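Local coordinates for nickel ABC transporter (Nickel-binding protein) (Bacillus halodurans, PDB 3T66) that probably serves as the extracellular solute-binding component of a bacterial ABC importer, named for nickel and related to peptide-binding proteins, at residues R240-T245 against G338-L343; V264-Q269 against S452-P457. All blocks are in the same frame, centred on the assembly; numbering follows the deposited sequence.

Contact 1. Residues R240-T245 against G338-L343; sequences RTHNLT and GSRAEL
Arg-240 and Arg-340 reach toward each other tip to tip, while deeper in the contact His-242 packs against Leu-343 and Glu-342. The inner part is the closely packed one in terms of burial, since His-242 and Leu-343 are both buried: CD2 of Leu-343 lies over one face of the imidazole, offset toward the rim and 4.2 Å from ND1 of His-242. A chi1 of -66° sets CG of His-242 anti to its carbonyl carbon, on the side of the turn. OE1 of Glu-342 lies 3.5 Å from NE2 of His-242, oblique to the ring. NH1 of Arg-340 comes to the ring edge, near its plane, 4.1 Å from CE1 of His-242.

The outer part is looser in the same sense, as Arg-240, Arg-340 and Glu-342 are partly exposed. The two guanidinium planes, 34° apart, overlap off centre, with NE of Arg-240 3.6 Å from NH2 of Arg-340. Such like charges would be expected to repel, although the nearby carboxylate of Glu-342 may offset part of this. Arg-240 has a firmer partner elsewhere, since its NH1 is hydrogen-bonded to OG of Ser-385, which also takes part in a weak bond with ND1 of His-242. An alanine in place of Arg-240 would probably leave Arg-340 without the guanidinium that lies over one of its faces and Ser-385 OG without one of its bonds.

Residues 340-343 form a type I turn, closed by Leu-343 N to Arg-340 O (3.0 Å). This turn leads from strand 328-336 into helix 343-356 and faces strand 240-246, which is itself flanked by antiparallel strands 381-387 and 451-464.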
loop_
_atom_site.group_PDB
_atom_site.type_symbol
_atom_site.label_atom_id
_atom_site.label_comp_id
_atom_site.label_asym_id
_atom_site.label_seq_id
_atom_site.Cartn_x
_atom_site.Cartn_y
_atom_site.Cartn_z
ATOM N N ARG A 240 -2.997 -2.545 -0.078
ATOM C CA ARG A 240 -3.429 -3.215 -1.309
ATOM C C ARG A 240 -4.712 -4.000 -1.108
ATOM O O ARG A 240 -5.012 -4.431 0.002
ATOM C CB ARG A 240 -2.327 -4.074 -1.888
ATOM C CG ARG A 240 -2.502 -5.568 -1.822
ATOM C CD ARG A 240 -1.749 -6.222 -2.998
ATOM N NE ARG A 240 -0.528 -5.509 -3.403
ATOM C CZ ARG A 240 -0.401 -4.797 -4.523
ATOM N NH1 ARG A 240 -1.415 -4.669 -5.373
ATOM N NH2 ARG A 240 0.750 -4.205 -4.791
ATOM N N THR A 241 -5.503 -4.137 -2.164
ATOM C CA THR A 241 -6.779 -4.800 -2.044
ATOM C C THR A 241 -6.893 -5.687 -3.249
ATOM O O THR A 241 -6.507 -5.271 -4.360
ATOM C CB THR A 241 -7.961 -3.779 -1.984
ATOM O OG1 THR A 241 -7.956 -3.112 -0.718
ATOM C CG2 THR A 241 -9.344 -4.456 -2.128
ATOM N N HIS A 242 -7.395 -6.907 -3.047
ATOM C CA HIS A 242 -7.715 -7.720 -4.207
ATOM C C HIS A 242 -9.134 -7.520 -4.623
ATOM O O HIS A 242 -9.998 -7.368 -3.774
ATOM C CB HIS A 242 -7.479 -9.197 -3.944
ATOM C CG HIS A 242 -6.047 -9.529 -3.740
ATOM N ND1 HIS A 242 -5.036 -8.829 -4.361
ATOM C CD2 HIS A 242 -5.451 -10.457 -2.961
ATOM C CE1 HIS A 242 -3.873 -9.333 -3.990
ATOM N NE2 HIS A 242 -4.099 -10.323 -3.143
ATOM N N ASN A 243 -9.383 -7.555 -5.921
ATOM C CA ASN A 243 -10.740 -7.478 -6.393
ATOM C C ASN A 243 -10.964 -8.203 -7.688
ATOM O O ASN A 243 -10.022 -8.530 -8.420
ATOM C CB ASN A 243 -11.115 -6.010 -6.612
ATOM C CG ASN A 243 -10.212 -5.327 -7.614
ATOM O OD1 ASN A 243 -10.075 -5.763 -8.757
ATOM N ND2 ASN A 243 -9.573 -4.246 -7.184
ATOM N N LEU A 244 -12.230 -8.423 -7.987
ATOM C CA LEU A 244 -12.655 -8.670 -9.366
ATOM C C LEU A 244 -12.922 -7.330 -10.038
ATOM O O LEU A 244 -13.968 -6.725 -9.814
ATOM C CB LEU A 244 -13.939 -9.516 -9.421
ATOM C CG LEU A 244 -13.925 -10.897 -8.781
ATOM C CD1 LEU A 244 -15.253 -11.593 -8.975
ATOM C CD2 LEU A 244 -12.815 -11.656 -9.404
ATOM N N THR A 245 -11.987 -6.867 -10.855
ATOM C CA THR A 245 -12.251 -5.707 -11.698
ATOM C C THR A 245 -13.152 -6.100 -12.886
ATOM O O THR A 245 -12.810 -7.020 -13.644
ATOM C CB THR A 245 -10.944 -5.105 -12.224
ATOM O OG1 THR A 245 -10.173 -4.590 -11.128
ATOM C CG2 THR A 245 -11.221 -3.989 -13.240
ATOM N N GLY A 338 -0.240 -14.827 -13.489
ATOM C CA GLY A 338 0.760 -15.557 -12.700
ATOM C C GLY A 338 1.381 -14.838 -11.497
ATOM O O GLY A 338 1.450 -15.413 -10.380
ATOM N N SER A 339 1.829 -13.591 -11.731
ATOM C CA SER A 339 2.597 -12.788 -10.764
ATOM C C SER A 339 2.197 -12.972 -9.276
ATOM O O SER A 339 3.057 -12.912 -8.389
ATOM C CB SER A 339 2.553 -11.316 -11.172
ATOM N N ARG A 340 0.900 -13.199 -9.021
ATOM C CA ARG A 340 0.345 -13.378 -7.668
ATOM C C ARG A 340 -0.434 -14.679 -7.574
ATOM O O ARG A 340 -1.570 -14.754 -8.052
ATOM C CB ARG A 340 -0.585 -12.219 -7.336
ATOM C CG ARG A 340 0.070 -11.124 -6.534
ATOM C CD ARG A 340 -0.360 -9.699 -6.946
ATOM N NE ARG A 340 0.663 -8.762 -6.486
ATOM C CZ ARG A 340 0.946 -8.542 -5.203
ATOM N NH1 ARG A 340 0.259 -9.157 -4.238
ATOM N NH2 ARG A 340 1.927 -7.710 -4.883
ATOM N N ALA A 341 0.153 -15.689 -6.929
ATOM C CA ALA A 341 -0.315 -17.069 -7.080
ATOM C C ALA A 341 -1.680 -17.398 -6.453
ATOM O O ALA A 341 -2.281 -18.439 -6.787
ATOM C CB ALA A 341 0.757 -18.055 -6.608
ATOM N N GLU A 342 -2.167 -16.535 -5.555
ATOM C CA GLU A 342 -3.524 -16.708 -4.978
ATOM C C GLU A 342 -4.640 -16.220 -5.905
ATOM O O GLU A 342 -5.796 -16.597 -5.717
ATOM C CB GLU A 342 -3.676 -16.081 -3.567
ATOM C CG GLU A 342 -3.474 -14.534 -3.444
ATOM C CD GLU A 342 -1.991 -14.054 -3.531
ATOM O OE1 GLU A 342 -1.770 -12.822 -3.697
ATOM O OE2 GLU A 342 -1.046 -14.892 -3.443
ATOM N N LEU A 343 -4.306 -15.378 -6.884
ATOM C CA LEU A 343 -5.321 -14.824 -7.786
ATOM C C LEU A 343 -6.008 -15.897 -8.656
ATOM O O LEU A 343 -7.245 -16.015 -8.596
ATOM C CB LEU A 343 -4.758 -13.701 -8.653
ATOM C CG LEU A 343 -4.345 -12.362 -8.055
ATOM C CD1 LEU A 343 -3.702 -11.555 -9.162
ATOM C CD2 LEU A 343 -5.525 -11.606 -7.503
#

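Contact 2. Residues V264-Q269 against S452-P457; sequences VLLDRQ and SFLIHP
Arg-268 carries most of this contact, its side chain running from the start of helix 268-275 to the backbone carbonyls of strand 451-464. CB points toward the strand. CG of Arg-268 meets Leu-454 O at 3.5 Å, and CD of Arg-268 is 3.4 Å from the same Leu-454 O, both by packing alone. The chain is extended from CG to NE, with NE anti to CB (chi3 -165°), which carries NE on to the carbonyl of Phe-453. NE of Arg-268 donates to Phe-453 O at 2.8 Å, and the N-H...O angle of 170° makes this nearly straight bond the main polar link. The acceptor sits at the edge of the guanidinium, close to its plane. NH2 of Arg-268 adds a weak, bent bond to Phe-453 O (3.4 Å, 130°) and lies 3.1 Å from OG of Ser-452.

NH2 also forms a salt bridge with OD1 of Asp-263, to which OG of Ser-452 is hydrogen-bonded. The carboxylate thus links both sides of the contact and would probably balance the charge of the arginine. One guanidinium face is covered by CD2 of Leu-454, 4.4 Å from NE of Arg-268. That methyl is shared, because CD1 of Leu-266 touches CD2 of Leu-454 at 3.7 Å, while Val-349 and Phe-350 of helix 343-356 also pack on Leu-266.

Just before Arg-268, Asp-267 occupies the N-cap position, with OD2 accepting a hydrogen bond from Glu-270 N. On the other segment, Leu-454 and Ile-455 both face His-242 of strand 240-246. This defines a classic beta bulge; the arginine, beside a capped helix N-terminus, bonds the carbonyl just before it and packs along Leu-454 O.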
loop_
_atom_site.group_PDB
_atom_site.type_symbol
_atom_site.label_atom_id
_atom_site.label_comp_id
_atom_site.label_asym_id
_atom_site.label_seq_id
_atom_site.Cartn_x
_atom_site.Cartn_y
_atom_site.Cartn_z
ATOM N N VAL A 264 -21.380 -11.173 -5.016
ATOM C CA VAL A 264 -21.709 -12.141 -3.939
ATOM C C VAL A 264 -21.229 -13.579 -4.225
ATOM O O VAL A 264 -21.094 -14.378 -3.299
ATOM C CB VAL A 264 -23.206 -12.096 -3.495
ATOM N N LEU A 265 -20.943 -13.894 -5.489
ATOM C CA LEU A 265 -20.631 -15.276 -5.863
ATOM C C LEU A 265 -19.442 -15.876 -5.069
ATOM O O LEU A 265 -19.443 -17.070 -4.785
ATOM C CB LEU A 265 -20.486 -15.447 -7.398
ATOM N N LEU A 266 -18.455 -15.056 -4.682
ATOM C CA LEU A 266 -17.302 -15.513 -3.850
ATOM C C LEU A 266 -17.510 -15.307 -2.350
ATOM O O LEU A 266 -17.988 -14.254 -1.934
ATOM C CB LEU A 266 -16.025 -14.803 -4.260
ATOM C CG LEU A 266 -15.383 -15.242 -5.565
ATOM C CD1 LEU A 266 -14.592 -14.096 -6.149
ATOM C CD2 LEU A 266 -14.485 -16.479 -5.387
ATOM N N ASP A 267 -17.159 -16.310 -1.547
ATOM C CA ASP A 267 -17.292 -16.246 -0.084
ATOM C C ASP A 267 -15.985 -15.748 0.509
ATOM O O ASP A 267 -15.048 -16.530 0.726
ATOM C CB ASP A 267 -17.604 -17.622 0.498
ATOM C CG ASP A 267 -17.594 -17.626 2.019
ATOM O OD1 ASP A 267 -18.456 -18.302 2.630
ATOM O OD2 ASP A 267 -16.721 -16.952 2.615
ATOM N N ARG A 268 -15.929 -14.446 0.781
ATOM C CA ARG A 268 -14.671 -13.786 1.105
ATOM C C ARG A 268 -13.909 -14.418 2.267
ATOM O O ARG A 268 -12.692 -14.551 2.196
ATOM C CB ARG A 268 -14.912 -12.310 1.364
ATOM C CG ARG A 268 -14.950 -11.466 0.140
ATOM C CD ARG A 268 -15.547 -10.114 0.500
ATOM N NE ARG A 268 -15.925 -9.427 -0.715
ATOM C CZ ARG A 268 -17.049 -9.676 -1.368
ATOM N NH1 ARG A 268 -17.891 -10.574 -0.892
ATOM N NH2 ARG A 268 -17.328 -9.040 -2.497
ATOM N N GLN A 269 -14.609 -14.816 3.327
ATOM C CA GLN A 269 -13.906 -15.488 4.423
ATOM C C GLN A 269 -13.158 -16.750 3.964
ATOM O O GLN A 269 -12.030 -16.990 4.407
ATOM C CB GLN A 269 -14.810 -15.773 5.636
ATOM C CG GLN A 269 -14.035 -16.160 6.895
ATOM C CD GLN A 269 -13.206 -14.994 7.512
ATOM O OE1 GLN A 269 -13.736 -13.901 7.783
ATOM N NE2 GLN A 269 -11.910 -15.244 7.750
ATOM N N SER A 452 -15.793 -5.544 -7.504
ATOM C CA SER A 452 -16.038 -6.352 -6.330
ATOM C C SER A 452 -14.767 -6.410 -5.566
ATOM O O SER A 452 -13.767 -6.869 -6.095
ATOM C CB SER A 452 -16.472 -7.774 -6.696
ATOM O OG SER A 452 -16.958 -8.473 -5.545
ATOM N N PHE A 453 -14.794 -5.957 -4.323
ATOM C CA PHE A 453 -13.575 -5.963 -3.534
ATOM C C PHE A 453 -13.569 -7.145 -2.614
ATOM O O PHE A 453 -14.457 -7.287 -1.770
ATOM C CB PHE A 453 -13.381 -4.635 -2.808
ATOM C CG PHE A 453 -13.212 -3.505 -3.743
ATOM C CD1 PHE A 453 -11.980 -3.292 -4.370
ATOM C CD2 PHE A 453 -14.292 -2.731 -4.099
ATOM C CE1 PHE A 453 -11.798 -2.261 -5.300
ATOM C CE2 PHE A 453 -14.153 -1.702 -5.037
ATOM C CZ PHE A 453 -12.896 -1.464 -5.647
ATOM N N LEU A 454 -12.562 -7.997 -2.821
ATOM C CA LEU A 454 -12.426 -9.287 -2.166
ATOM C C LEU A 454 -11.669 -9.224 -0.863
ATOM O O LEU A 454 -12.259 -9.260 0.216
ATOM C CB LEU A 454 -11.715 -10.226 -3.112
ATOM C CG LEU A 454 -12.449 -10.352 -4.436
ATOM C CD1 LEU A 454 -11.542 -11.062 -5.447
ATOM C CD2 LEU A 454 -13.742 -11.109 -4.201
ATOM N N ILE A 455 -10.353 -9.147 -0.945
ATOM C CA ILE A 455 -9.576 -9.120 0.281
ATOM C C ILE A 455 -8.468 -8.045 0.388
ATOM O O ILE A 455 -8.101 -7.337 -0.582
ATOM C CB ILE A 455 -8.981 -10.497 0.609
ATOM C CG1 ILE A 455 -7.900 -10.871 -0.388
ATOM C CG2 ILE A 455 -10.076 -11.590 0.696
ATOM C CD1 ILE A 455 -7.016 -12.038 0.094
ATOM N N HIS A 456 -7.960 -7.946 1.602
ATOM C CA HIS A 456 -6.836 -7.119 1.933
ATOM C C HIS A 456 -5.757 -8.094 2.394
ATOM O O HIS A 456 -5.847 -8.645 3.485
ATOM C CB HIS A 456 -7.183 -6.179 3.113
ATOM C CG HIS A 456 -8.268 -5.188 2.827
ATOM N ND1 HIS A 456 -8.303 -4.421 1.681
ATOM C CD2 HIS A 456 -9.335 -4.807 3.566
ATOM C CE1 HIS A 456 -9.351 -3.616 1.724
ATOM N NE2 HIS A 456 -9.992 -3.828 2.861
ATOM N N PRO A 457 -4.729 -8.316 1.573
ATOM C CA PRO A 457 -3.686 -9.237 2.045
ATOM C C PRO A 457 -2.786 -8.627 3.168
ATOM O O PRO A 457 -2.386 -7.420 3.109
ATOM C CB PRO A 457 -2.887 -9.559 0.763
ATOM C CG PRO A 457 -3.099 -8.378 -0.127
ATOM C CD PRO A 457 -4.439 -7.764 0.236
#

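In the fold
Strand 240-246 and strand 451-464 are antiparallel neighbours, so the two contacts rest on adjoining strands, their centres about 11 Å apart. The probable backbone bonds from His-242 N to Ile-455 O (2.6 Å) and from His-242 O to Leu-454 N (2.8 Å) join them directly. Contact 2 is the core one: five of its six touching residues are buried, and it has defined bonds onto main-chain carbonyl oxygen. Contact 1 is only partly buried and lacks a clear hydrogen bond between its segments, relying on histidine-leucine packing and an arginine pair. Helix 343-356 serves both, beginning at the turn of 338-343 and packing farther on against Leu-266.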